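PDB 3PB2: dihydrodipicolinate synthase from Thermotoga maritima, which catalyses the condensation of pyruvate with (S)-aspartate-beta-semialdehyde to 4-hydroxy-tetrahydrodipicolinate, a step in the diaminopimelate route to lysine. Local coordinates for residues G12-T17 against A43-G48; L24-Y29 against R61-S66; G134-N139 against N162-K167; K167-D172 against S194-R199. The protein carries 2 engineered substitutions. All coordinates share one frame; numbering follows the deposited sequence.

Overall arrangement
The chain forms a closed barrel of eight parallel strands with helices outside. Near the N terminus, interaction 1 closes a loop by pairing strand 10-14 with strand 43-46. Interaction 2 opens inside that loop and closes beyond it, joining helix 26-37 to helix 58-72. The two therefore cross, and they touch through I15, V46, Y29 and L64. Interaction 3 closes a later loop by pairing strand 134-139 with strand 163-168. Interaction 4 opens at K167, the last residue of interaction 3, and closes a further loop through helix 173-186 to the loop after strand 191-194. Interactions 1, 3 and 4 reach one sheet; interaction 2 lies in the layer of helices around the barrel.

Interaction 1 of 4, residues G12-T17 against A43-G48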
loop_
_atom_site.group_PDB
_atom_site.type_symbol
_atom_site.label_atom_id
_atom_site.label_comp_id
_atom_site.label_asym_id
_atom_site.label_seq_id
_atom_site.Cartn_x
_atom_site.Cartn_y
_atom_site.Cartn_z
ATOM N N GLY A 12 -16.236 16.100 -20.194
ATOM C CA GLY A 12 -15.441 17.322 -20.235
ATOM C C GLY A 12 -13.982 16.964 -20.515
ATOM O O GLY A 12 -13.354 16.235 -19.754
ATOM N N THR A 13 -13.436 17.475 -21.605
ATOM C CA THR A 13 -12.080 17.098 -22.005
ATOM C C THR A 13 -11.038 17.934 -21.273
ATOM O O THR A 13 -11.074 19.160 -21.315
ATOM C CB THR A 13 -11.870 17.249 -23.520
ATOM O OG1 THR A 13 -12.806 16.409 -24.224
ATOM C CG2 THR A 13 -10.401 16.881 -23.905
ATOM N N ALA A 14 -10.112 17.266 -20.593
ATOM C CA ALA A 14 -8.968 17.958 -20.022
ATOM C C ALA A 14 -7.971 18.078 -21.170
ATOM O O ALA A 14 -7.155 17.176 -21.412
ATOM C CB ALA A 14 -8.368 17.160 -18.862
ATOM N N ILE A 15 -8.065 19.184 -21.886
ATOM C CA ILE A 15 -7.359 19.353 -23.155
ATOM C C ILE A 15 -5.875 19.621 -22.892
ATOM O O ILE A 15 -5.523 20.267 -21.900
ATOM C CB ILE A 15 -8.018 20.458 -24.021
ATOM C CG1 ILE A 15 -7.473 20.452 -25.451
ATOM C CG2 ILE A 15 -7.889 21.858 -23.381
ATOM C CD1 ILE A 15 -8.247 21.403 -26.365
ATOM N N VAL A 16 -5.002 19.078 -23.741
ATOM C CA VAL A 16 -3.571 19.354 -23.597
ATOM C C VAL A 16 -3.311 20.810 -23.969
ATOM O O VAL A 16 -4.173 21.479 -24.572
ATOM C CB VAL A 16 -2.704 18.433 -24.490
ATOM C CG1 VAL A 16 -2.875 16.946 -24.092
ATOM C CG2 VAL A 16 -3.015 18.675 -25.984
ATOM N N THR A 17 -2.124 21.293 -23.631
ATOM C CA THR A 17 -1.660 22.605 -24.078
ATOM C C THR A 17 -0.518 22.420 -25.089
ATOM O O THR A 17 0.605 22.133 -24.692
ATOM C CB THR A 17 -1.118 23.432 -22.888
ATOM O OG1 THR A 17 -2.144 23.627 -21.905
ATOM C CG2 THR A 17 -0.574 24.793 -23.361
ATOM N N ALA A 43 -17.970 19.834 -22.239
ATOM C CA ALA A 43 -17.224 20.862 -21.502
ATOM C C ALA A 43 -15.750 20.760 -21.859
ATOM O O ALA A 43 -15.284 19.728 -22.347
ATOM C CB ALA A 43 -17.405 20.714 -19.989
ATOM N N LEU A 44 -15.033 21.851 -21.643
ATOM C CA LEU A 44 -13.606 21.886 -21.892
ATOM C C LEU A 44 -12.944 22.299 -20.584
ATOM O O LEU A 44 -13.327 23.300 -19.996
ATOM C CB LEU A 44 -13.326 22.906 -22.989
ATOM C CG LEU A 44 -12.335 22.581 -24.093
ATOM C CD1 LEU A 44 -12.403 21.109 -24.450
ATOM C CD2 LEU A 44 -12.624 23.459 -25.313
ATOM N N ILE A 45 -11.988 21.505 -20.107
ATOM C CA ILE A 45 -11.191 21.873 -18.938
ATOM C C ILE A 45 -9.812 22.261 -19.457
ATOM O O ILE A 45 -9.096 21.424 -19.998
ATOM C CB ILE A 45 -11.030 20.716 -17.916
ATOM C CG1 ILE A 45 -12.275 20.584 -17.031
ATOM C CG2 ILE A 45 -9.776 20.947 -17.033
ATOM C CD1 ILE A 45 -13.548 20.300 -17.825
ATOM N N VAL A 46 -9.457 23.532 -19.291
ATOM C CA VAL A 46 -8.205 24.072 -19.801
ATOM C C VAL A 46 -7.216 24.264 -18.647
ATOM O O VAL A 46 -7.605 24.667 -17.547
ATOM C CB VAL A 46 -8.456 25.427 -20.521
ATOM C CG1 VAL A 46 -7.150 26.004 -21.045
ATOM C CG2 VAL A 46 -9.450 25.223 -21.648
ATOM N N LEU A 47 -5.939 23.978 -18.899
ATOM C CA LEU A 47 -4.926 24.123 -17.869
ATOM C C LEU A 47 -5.163 23.207 -16.657
ATOM O O LEU A 47 -4.931 23.616 -15.519
ATOM C CB LEU A 47 -4.841 25.588 -17.414
ATOM C CG LEU A 47 -4.310 26.539 -18.492
ATOM C CD1 LEU A 47 -4.627 28.031 -18.191
ATOM C CD2 LEU A 47 -2.831 26.303 -18.665
ATOM N N GLY A 48 -5.636 21.988 -16.893
ATOM C CA GLY A 48 -5.590 20.965 -15.856
ATOM C C GLY A 48 -4.204 20.319 -15.839
ATOM O O GLY A 48 -3.266 20.839 -16.440
HETATM O O HOH W 1 -4.751 23.134 -21.320
HETATM O O HOH W 2 -6.565 20.604 -19.376
#
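T13 bonds to both A43 and I45 across the first two strands of the (beta/alpha)8 barrel. The strands run parallel, and helix 26-37 forms the crossover between them. Three backbone hydrogen bonds make the ladder. T13 N gives to A43 O, and I15 N gives to I45 O. Between them, I45 N gives to T13 O at 2.8 Å, the shortest of the three.

Side-chain packing is mostly apolar. A14 and I45 share one face of the sheet. A14 lies near T50 and I45 near I212, both predicted to bind pyruvate. T13 and L44 share the other face, where L44 CD1 comes to 4.0 Å from T13 CB. T13 OG1 is hydrogen-bonded to Q36 OE1 and S216 OG. I15 and V46 run alongside each other, with their CG2 methyls 4.1 Å apart. I15 CG1 is anti to the backbone N (chi1 -169°), which turns CG2 to this contact. Y29 packs on both side chains.

Beyond the ladder the two segments part and two waters take over. One accepts from L47 N and donates to I15 O and T17 OG1. The other accepts from G48 N and donates to I15 O and, at 2.7 Å, to I45 O.

Interaction 2 of 4, residues L24-Y29 against R61-S66; sequences LDLESY and REKLVS
L64 and Y29 form the tight part of this contact between helix 26-37 and helix 58-72, the first two large helices around the barrel. The CD1 methyl of L64 sits over the centre of the Y29 ring, 3.5 Å from its centroid and 7° off the ring normal. This is a CH-pi contact over the face. The leucine meets the ring end-on, methyl first. Y29 has CG anti to the backbone N (chi1 -179°), which carries the ring across to L64. L26 CD2 also touches this methyl, 3.7 Å away, so ring and leucine meet it from two directions about a right angle apart. Y29 OH is hydrogen-bonded to T68 OG1, which fixes the far end of the ring. V46 of the barrel packs on both Y29 and L64 from the inside.

The outer side is looser. L24 and K63 run alongside in opposing senses, with L24 CD1 at 4.1 Å from K63 CB. The K63 chain bends at its last torsion, and NZ comes to 3.9 Å from L26 CD1 with no bond between them. K63 is exposed, and L24 and L26 are partly so.

No hydrogen bond or salt bridge joins the two segments. The contact rests on methyl and ring surfaces, so its hold depends on shape and on burial of apolar groups.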
loop_
_atom_site.group_PDB
_atom_site.type_symbol
_atom_site.label_atom_id
_atom_site.label_comp_id
_atom_site.label_asym_id
_atom_site.label_seq_id
_atom_site.Cartn_x
_atom_site.Cartn_y
_atom_site.Cartn_z
ATOM N N LEU A 24 3.476 28.570 -26.735
ATOM C CA LEU A 24 2.143 28.049 -27.034
ATOM C C LEU A 24 1.970 27.878 -28.532
ATOM O O LEU A 24 2.400 28.739 -29.303
ATOM C CB LEU A 24 1.075 29.035 -26.565
ATOM C CG LEU A 24 0.824 29.232 -25.082
ATOM C CD1 LEU A 24 -0.375 30.169 -24.917
ATOM C CD2 LEU A 24 0.570 27.895 -24.396
ATOM N N ASP A 25 1.330 26.780 -28.942
ATOM C CA ASP A 25 1.013 26.538 -30.349
ATOM C C ASP A 25 -0.505 26.640 -30.516
ATOM O O ASP A 25 -1.214 25.631 -30.453
ATOM C CB ASP A 25 1.519 25.146 -30.780
ATOM C CG ASP A 25 1.204 24.818 -32.242
ATOM O OD1 ASP A 25 0.536 25.619 -32.923
ATOM O OD2 ASP A 25 1.606 23.731 -32.711
ATOM N N LEU A 26 -1.005 27.857 -30.722
ATOM C CA LEU A 26 -2.445 28.093 -30.679
ATOM C C LEU A 26 -3.153 27.629 -31.943
ATOM O O LEU A 26 -4.354 27.339 -31.923
ATOM C CB LEU A 26 -2.760 29.567 -30.403
ATOM C CG LEU A 26 -2.365 30.076 -29.016
ATOM C CD1 LEU A 26 -2.712 31.551 -28.878
ATOM C CD2 LEU A 26 -3.043 29.253 -27.927
ATOM N N GLU A 27 -2.410 27.554 -33.043
ATOM C CA GLU A 27 -2.967 27.039 -34.283
ATOM C C GLU A 27 -3.321 25.563 -34.135
ATOM O O GLU A 27 -4.404 25.131 -34.527
ATOM C CB GLU A 27 -1.984 27.242 -35.437
ATOM C CG GLU A 27 -2.511 26.771 -36.766
ATOM C CD GLU A 27 -1.649 27.224 -37.926
ATOM O OE1 GLU A 27 -0.678 26.510 -38.258
ATOM O OE2 GLU A 27 -1.944 28.294 -38.504
ATOM N N SER A 28 -2.406 24.782 -33.575
ATOM C CA SER A 28 -2.703 23.389 -33.270
ATOM C C SER A 28 -3.782 23.295 -32.190
ATOM O O SER A 28 -4.646 22.423 -32.246
ATOM C CB SER A 28 -1.444 22.646 -32.801
ATOM O OG SER A 28 -0.501 22.527 -33.855
ATOM N N TYR A 29 -3.728 24.191 -31.206
ATOM C CA TYR A 29 -4.703 24.163 -30.117
ATOM C C TYR A 29 -6.120 24.335 -30.677
ATOM O O TYR A 29 -7.040 23.603 -30.306
ATOM C CB TYR A 29 -4.380 25.232 -29.054
ATOM C CG TYR A 29 -5.339 25.256 -27.883
ATOM C CD1 TYR A 29 -5.332 24.236 -26.925
ATOM C CD2 TYR A 29 -6.255 26.298 -27.735
ATOM C CE1 TYR A 29 -6.214 24.254 -25.855
ATOM C CE2 TYR A 29 -7.141 26.326 -26.673
ATOM C CZ TYR A 29 -7.113 25.306 -25.733
ATOM O OH TYR A 29 -8.001 25.338 -24.686
ATOM N N ARG A 61 -1.286 31.614 -19.801
ATOM C CA ARG A 61 -2.606 31.236 -19.289
ATOM C C ARG A 61 -3.684 32.165 -19.860
ATOM O O ARG A 61 -4.700 31.705 -20.387
ATOM C CB ARG A 61 -2.655 31.287 -17.751
ATOM C CG ARG A 61 -1.803 30.252 -17.020
ATOM C CD ARG A 61 -1.841 30.444 -15.484
ATOM N NE ARG A 61 -3.185 30.332 -14.908
ATOM C CZ ARG A 61 -3.731 29.196 -14.460
ATOM N NH1 ARG A 61 -3.057 28.051 -14.516
ATOM N NH2 ARG A 61 -4.966 29.199 -13.955
ATOM N N GLU A 62 -3.460 33.473 -19.754
ATOM C CA GLU A 62 -4.449 34.441 -20.231
ATOM C C GLU A 62 -4.731 34.276 -21.729
ATOM O O GLU A 62 -5.879 34.311 -22.167
ATOM C CB GLU A 62 -4.000 35.875 -19.935
ATOM C CG GLU A 62 -4.869 36.923 -20.609
ATOM C CD GLU A 62 -4.542 38.339 -20.167
ATOM O OE1 GLU A 62 -3.575 38.516 -19.393
ATOM O OE2 GLU A 62 -5.257 39.272 -20.598
ATOM N N LYS A 63 -3.669 34.091 -22.506
ATOM C CA LYS A 63 -3.786 33.901 -23.946
ATOM C C LYS A 63 -4.595 32.641 -24.251
ATOM O O LYS A 63 -5.493 32.653 -25.089
ATOM C CB LYS A 63 -2.383 33.762 -24.552
ATOM C CG LYS A 63 -2.083 34.626 -25.758
ATOM C CD LYS A 63 -0.604 34.495 -26.133
ATOM C CE LYS A 63 -0.214 35.376 -27.317
ATOM N NZ LYS A 63 -0.848 34.949 -28.598
ATOM N N LEU A 64 -4.269 31.544 -23.566
ATOM C CA LEU A 64 -4.922 30.269 -23.842
ATOM C C LEU A 64 -6.403 30.287 -23.446
ATOM O O LEU A 64 -7.257 29.798 -24.190
ATOM C CB LEU A 64 -4.191 29.134 -23.110
ATOM C CG LEU A 64 -4.608 27.703 -23.467
ATOM C CD1 LEU A 64 -4.227 27.382 -24.905
ATOM C CD2 LEU A 64 -3.952 26.721 -22.508
ATOM N N VAL A 65 -6.708 30.849 -22.279
ATOM C CA VAL A 65 -8.098 30.946 -21.828
ATOM C C VAL A 65 -8.921 31.842 -22.771
ATOM O O VAL A 65 -10.016 31.464 -23.210
ATOM C CB VAL A 65 -8.206 31.437 -20.361
ATOM C CG1 VAL A 65 -9.660 31.746 -20.002
ATOM C CG2 VAL A 65 -7.637 30.386 -19.406
ATOM N N SER A 66 -8.380 33.008 -23.112
ATOM C CA SER A 66 -9.086 33.926 -24.008
ATOM C C SER A 66 -9.366 33.302 -25.365
ATOM O O SER A 66 -10.477 33.410 -25.889
ATOM C CB SER A 66 -8.301 35.229 -24.178
ATOM O OG SER A 66 -8.262 35.936 -22.950
#

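Interaction 3 of 4, residues G134-N139 against N162-K167; sequences GIVVYN and NVVGIK
Y138 and K167 stand at the active-site end of the fifth and sixth strands of the (beta/alpha)8 barrel. The strands are parallel and joined by five backbone hydrogen bonds. I135 N gives to N162 O, and V164 N to I135 O. The register then shifts by one residue at a beta bulge, where V164 is the extra residue. After it, V137 N gives to G165 O and N139 N to K167 O. Between these, K167 N meets V137 O at 2.7 Å. On the face of I135, V137, V163 and I166, V137 is wedged against two partners. Its CG2 is 3.8 Å from V163 CG1, and its CG1 is 3.8 Å from I166 CD1.

On the face of V136, Y138 and K167, the lysine chain runs alongside the tyrosine. Both have CG anti to the backbone N (chi1 177° for Y138 and 171° for K167), and the lysine chain is extended. K167 CD lies over one face of the Y138 ring, 3.9 Å from its centroid and offset toward the rim. NZ makes an off-centre cation-pi contact, 4.0 Å from the centroid. Y138 OH is hydrogen-bonded to T49 OG1, and Y112 of the second subunit packs on Y138. Replacing Y138 by a serine would probably leave the T49 hydroxyl without this mate and the K167 chain less confined on the side where the ring had lain.

K167 is the predicted Schiff-base lysine and Y138 the predicted proton donor/acceptor. A Schiff-base lysine on the sixth strand is typical of class I aldolase barrels.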
loop_
_atom_site.group_PDB
_atom_site.type_symbol
_atom_site.label_atom_id
_atom_site.label_comp_id
_atom_site.label_asym_id
_atom_site.label_seq_id
_atom_site.Cartn_x
_atom_site.Cartn_y
_atom_site.Cartn_z
ATOM N N GLY A 134 -18.504 29.014 -10.892
ATOM C CA GLY A 134 -18.742 27.663 -10.413
ATOM C C GLY A 134 -17.373 27.072 -10.107
ATOM O O GLY A 134 -16.450 27.241 -10.902
ATOM N N ILE A 135 -17.244 26.393 -8.966
ATOM C CA ILE A 135 -15.979 25.761 -8.556
ATOM C C ILE A 135 -16.107 24.227 -8.561
ATOM O O ILE A 135 -17.076 23.670 -8.040
ATOM C CB ILE A 135 -15.589 26.205 -7.123
ATOM C CG1 ILE A 135 -15.409 27.733 -7.047
ATOM C CG2 ILE A 135 -14.317 25.456 -6.639
ATOM C CD1 ILE A 135 -15.565 28.333 -5.602
ATOM N N VAL A 136 -15.125 23.548 -9.134
ATOM C CA VAL A 136 -15.094 22.087 -9.127
ATOM C C VAL A 136 -13.924 21.627 -8.271
ATOM O O VAL A 136 -12.783 21.908 -8.594
ATOM C CB VAL A 136 -14.901 21.516 -10.545
ATOM C CG1 VAL A 136 -14.791 19.981 -10.502
ATOM C CG2 VAL A 136 -16.023 21.978 -11.460
ATOM N N VAL A 137 -14.211 20.942 -7.171
ATOM C CA VAL A 137 -13.156 20.332 -6.351
ATOM C C VAL A 137 -12.430 19.227 -7.126
ATOM O O VAL A 137 -13.069 18.421 -7.795
ATOM C CB VAL A 137 -13.726 19.763 -5.032
ATOM C CG1 VAL A 137 -12.670 18.919 -4.298
ATOM C CG2 VAL A 137 -14.240 20.905 -4.134
ATOM N N TYR A 138 -11.102 19.163 -7.030
ATOM C CA TYR A 138 -10.373 18.138 -7.787
ATOM C C TYR A 138 -9.559 17.255 -6.827
ATOM O O TYR A 138 -8.600 17.712 -6.223
ATOM C CB TYR A 138 -9.474 18.798 -8.849
ATOM C CG TYR A 138 -8.593 17.865 -9.671
ATOM C CD1 TYR A 138 -8.847 16.499 -9.749
ATOM C CD2 TYR A 138 -7.518 18.369 -10.389
ATOM C CE1 TYR A 138 -8.030 15.660 -10.524
ATOM C CE2 TYR A 138 -6.710 17.550 -11.165
ATOM C CZ TYR A 138 -6.960 16.209 -11.225
ATOM O OH TYR A 138 -6.130 15.427 -11.991
ATOM N N ASN A 139 -9.966 16.002 -6.677
ATOM C CA ASN A 139 -9.320 15.085 -5.734
ATOM C C ASN A 139 -8.468 14.079 -6.493
ATOM O O ASN A 139 -8.995 13.308 -7.298
ATOM C CB ASN A 139 -10.399 14.329 -4.918
ATOM C CG ASN A 139 -9.799 13.487 -3.795
ATOM O OD1 ASN A 139 -9.005 13.991 -3.001
ATOM N ND2 ASN A 139 -10.162 12.192 -3.737
ATOM N N ASN A 162 -21.415 27.785 -4.265
ATOM C CA ASN A 162 -20.496 28.048 -5.372
ATOM C C ASN A 162 -19.804 26.804 -5.956
ATOM O O ASN A 162 -19.403 26.767 -7.142
ATOM C CB ASN A 162 -19.352 28.900 -4.784
ATOM C CG ASN A 162 -19.486 30.348 -5.098
ATOM O OD1 ASN A 162 -20.590 30.867 -5.213
ATOM N ND2 ASN A 162 -18.362 31.028 -5.218
ATOM N N VAL A 163 -19.584 25.821 -5.093
ATOM C CA VAL A 163 -18.909 24.603 -5.504
ATOM C C VAL A 163 -19.934 23.690 -6.154
ATOM O O VAL A 163 -20.845 23.204 -5.480
ATOM C CB VAL A 163 -18.232 23.909 -4.300
ATOM C CG1 VAL A 163 -17.586 22.594 -4.726
ATOM C CG2 VAL A 163 -17.198 24.840 -3.671
ATOM N N VAL A 164 -19.791 23.468 -7.464
ATOM C CA VAL A 164 -20.816 22.758 -8.228
ATOM C C VAL A 164 -20.633 21.261 -8.286
ATOM O O VAL A 164 -21.579 20.513 -8.598
ATOM C CB VAL A 164 -20.960 23.296 -9.682
ATOM C CG1 VAL A 164 -21.522 24.738 -9.655
ATOM C CG2 VAL A 164 -19.618 23.218 -10.427
ATOM N N GLY A 165 -19.423 20.808 -7.996
ATOM C CA GLY A 165 -19.166 19.390 -8.066
ATOM C C GLY A 165 -17.727 19.032 -7.779
ATOM O O GLY A 165 -16.921 19.852 -7.308
ATOM N N ILE A 166 -17.410 17.778 -8.041
ATOM C CA ILE A 166 -16.083 17.272 -7.741
ATOM C C ILE A 166 -15.628 16.321 -8.828
ATOM O O ILE A 166 -16.410 15.521 -9.340
ATOM C CB ILE A 166 -16.086 16.543 -6.387
ATOM C CG1 ILE A 166 -14.702 15.947 -6.081
ATOM C CG2 ILE A 166 -17.144 15.437 -6.386
ATOM C CD1 ILE A 166 -14.498 15.621 -4.577
ATOM N N LYS A 167 -14.358 16.456 -9.200
ATOM C CA LYS A 167 -13.709 15.551 -10.118
ATOM C C LYS A 167 -12.991 14.533 -9.241
ATOM O O LYS A 167 -12.028 14.873 -8.552
ATOM C CB LYS A 167 -12.714 16.317 -10.990
ATOM C CG LYS A 167 -11.843 15.399 -11.823
ATOM C CD LYS A 167 -10.897 16.188 -12.717
ATOM C CE LYS A 167 -10.032 15.200 -13.508
ATOM N NZ LYS A 167 -8.867 15.846 -14.167
#

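Interaction 4 of 4, residues K167-D172 against S194-R199; sequences KEANPD and SGNDDR
The guanidinium of R199 lies against CB of P171, which sits above its plane and off its edge, 3.6 Å from NH2. R199 NE gives a nearly straight bond to P171 O, 2.8 Å long with an angle of 175° at the hydrogen. The oxygen is met on a lone pair and lies in the guanidinium plane. The R199 chain bends at its second torsion (chi2 -62°), which brings NE back to this carbonyl. NH2 also gives to a water that donates weakly to P171 O. NH1 forms a salt bridge with D174 of the third subunit. A leucine in place of R199 would probably leave P171 O without its arginine donor and D174 of that subunit without this salt-bridge partner.

N196 ND2 bonds to A169 O at 2.9 Å from above the carbonyl plane. A water accepts from the same ND2 and donates to E168 O and N170 O. G195 N gives to E168 O at 2.9 Å. G195 CA packs 3.6 Å from K167 CE. N196 O is gripped from opposite faces by S194 OG and R199 N. N170 OD1 accepts from D172 N at 2.9 Å, forming an Asx turn.

The contact joins the loops that follow strands 163-168 and 191-194 at the active-site end of the barrel. These loops lead into helices 173-186 and 200-205, and I176 of the first helix packs on R199.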
loop_
_atom_site.group_PDB
_atom_site.type_symbol
_atom_site.label_atom_id
_atom_site.label_comp_id
_atom_site.label_asym_id
_atom_site.label_seq_id
_atom_site.Cartn_x
_atom_site.Cartn_y
_atom_site.Cartn_z
ATOM N N LYS A 167 -14.358 16.456 -9.200
ATOM C CA LYS A 167 -13.709 15.551 -10.118
ATOM C C LYS A 167 -12.991 14.533 -9.241
ATOM O O LYS A 167 -12.028 14.873 -8.552
ATOM C CB LYS A 167 -12.714 16.317 -10.990
ATOM C CG LYS A 167 -11.843 15.399 -11.823
ATOM C CD LYS A 167 -10.897 16.188 -12.717
ATOM C CE LYS A 167 -10.032 15.200 -13.508
ATOM N NZ LYS A 167 -8.867 15.846 -14.167
ATOM N N GLU A 168 -13.479 13.299 -9.247
ATOM C CA GLU A 168 -13.022 12.292 -8.301
ATOM C C GLU A 168 -12.001 11.394 -8.964
ATOM O O GLU A 168 -12.365 10.481 -9.707
ATOM C CB GLU A 168 -14.202 11.460 -7.780
ATOM C CG GLU A 168 -13.793 10.351 -6.794
ATOM C CD GLU A 168 -13.023 10.900 -5.605
ATOM O OE1 GLU A 168 -13.660 11.166 -4.564
ATOM O OE2 GLU A 168 -11.780 11.073 -5.709
ATOM N N ALA A 169 -10.717 11.653 -8.719
ATOM C CA ALA A 169 -9.685 10.819 -9.344
ATOM C C ALA A 169 -9.032 9.824 -8.379
ATOM O O ALA A 169 -8.004 9.260 -8.695
ATOM C CB ALA A 169 -8.621 11.665 -10.046
ATOM N N ASN A 170 -9.617 9.637 -7.200
ATOM C CA ASN A 170 -9.221 8.525 -6.359
ATOM C C ASN A 170 -9.841 7.276 -6.997
ATOM O O ASN A 170 -11.048 7.193 -7.133
ATOM C CB ASN A 170 -9.709 8.767 -4.926
ATOM C CG ASN A 170 -9.366 7.639 -3.977
ATOM O OD1 ASN A 170 -9.146 6.504 -4.390
ATOM N ND2 ASN A 170 -9.348 7.950 -2.679
ATOM N N PRO A 171 -9.012 6.318 -7.435
ATOM C CA PRO A 171 -9.518 5.160 -8.192
ATOM C C PRO A 171 -10.240 4.124 -7.335
ATOM O O PRO A 171 -10.814 3.167 -7.886
ATOM C CB PRO A 171 -8.236 4.532 -8.770
ATOM C CG PRO A 171 -7.171 4.899 -7.775
ATOM C CD PRO A 171 -7.543 6.302 -7.312
ATOM N N ASP A 172 -10.202 4.297 -6.017
ATOM C CA ASP A 172 -10.794 3.329 -5.092
ATOM C C ASP A 172 -12.315 3.340 -5.234
ATOM O O ASP A 172 -12.956 4.376 -5.037
ATOM C CB ASP A 172 -10.400 3.691 -3.651
ATOM C CG ASP A 172 -10.771 2.618 -2.643
ATOM O OD1 ASP A 172 -11.602 1.747 -2.946
ATOM O OD2 ASP A 172 -10.232 2.657 -1.524
ATOM N N SER A 194 -16.052 11.481 -13.014
ATOM C CA SER A 194 -14.854 10.661 -12.860
ATOM C C SER A 194 -13.608 11.466 -13.256
ATOM O O SER A 194 -13.623 12.213 -14.231
ATOM C CB SER A 194 -14.958 9.390 -13.697
ATOM O OG SER A 194 -13.827 8.551 -13.461
ATOM N N GLY A 195 -12.540 11.349 -12.476
ATOM C CA GLY A 195 -11.259 11.886 -12.904
ATOM C C GLY A 195 -10.345 10.788 -13.440
ATOM O O GLY A 195 -9.156 11.016 -13.679
ATOM N N ASN A 196 -10.903 9.596 -13.624
ATOM C CA ASN A 196 -10.197 8.484 -14.261
ATOM C C ASN A 196 -11.012 7.879 -15.410
ATOM O O ASN A 196 -12.131 7.381 -15.213
ATOM C CB ASN A 196 -9.818 7.405 -13.224
ATOM C CG ASN A 196 -8.631 7.820 -12.361
ATOM O OD1 ASN A 196 -7.541 8.085 -12.869
ATOM N ND2 ASN A 196 -8.845 7.891 -11.059
ATOM N N ASP A 197 -10.459 7.923 -16.615
ATOM C CA ASP A 197 -11.182 7.380 -17.759
ATOM C C ASP A 197 -11.684 5.963 -17.506
ATOM O O ASP A 197 -12.848 5.665 -17.756
ATOM C CB ASP A 197 -10.338 7.467 -19.028
ATOM C CG ASP A 197 -10.276 8.887 -19.567
ATOM O OD1 ASP A 197 -11.349 9.470 -19.807
ATOM O OD2 ASP A 197 -9.169 9.421 -19.724
ATOM N N ASP A 198 -10.827 5.114 -16.946
ATOM C CA ASP A 198 -11.190 3.716 -16.769
ATOM C C ASP A 198 -12.108 3.449 -15.577
ATOM O O ASP A 198 -12.430 2.301 -15.299
ATOM C CB ASP A 198 -9.954 2.817 -16.721
ATOM C CG ASP A 198 -9.053 3.097 -15.515
ATOM O OD1 ASP A 198 -9.409 3.932 -14.650
ATOM O OD2 ASP A 198 -7.982 2.463 -15.427
ATOM N N ARG A 199 -12.510 4.504 -14.874
ATOM C CA ARG A 199 -13.465 4.392 -13.765
ATOM C C ARG A 199 -14.834 4.948 -14.182
ATOM O O ARG A 199 -15.827 4.800 -13.460
ATOM C CB ARG A 199 -12.963 5.162 -12.526
ATOM C CG ARG A 199 -11.736 4.527 -11.841
ATOM C CD ARG A 199 -12.061 3.139 -11.325
ATOM N NE ARG A 199 -10.942 2.556 -10.577
ATOM C CZ ARG A 199 -9.976 1.814 -11.115
ATOM N NH1 ARG A 199 -9.980 1.553 -12.419
ATOM N NH2 ARG A 199 -8.999 1.333 -10.344
HETATM O O HOH W 3 -11.601 7.723 -9.832
HETATM O O HOH W 4 -8.901 0.432 -7.485
#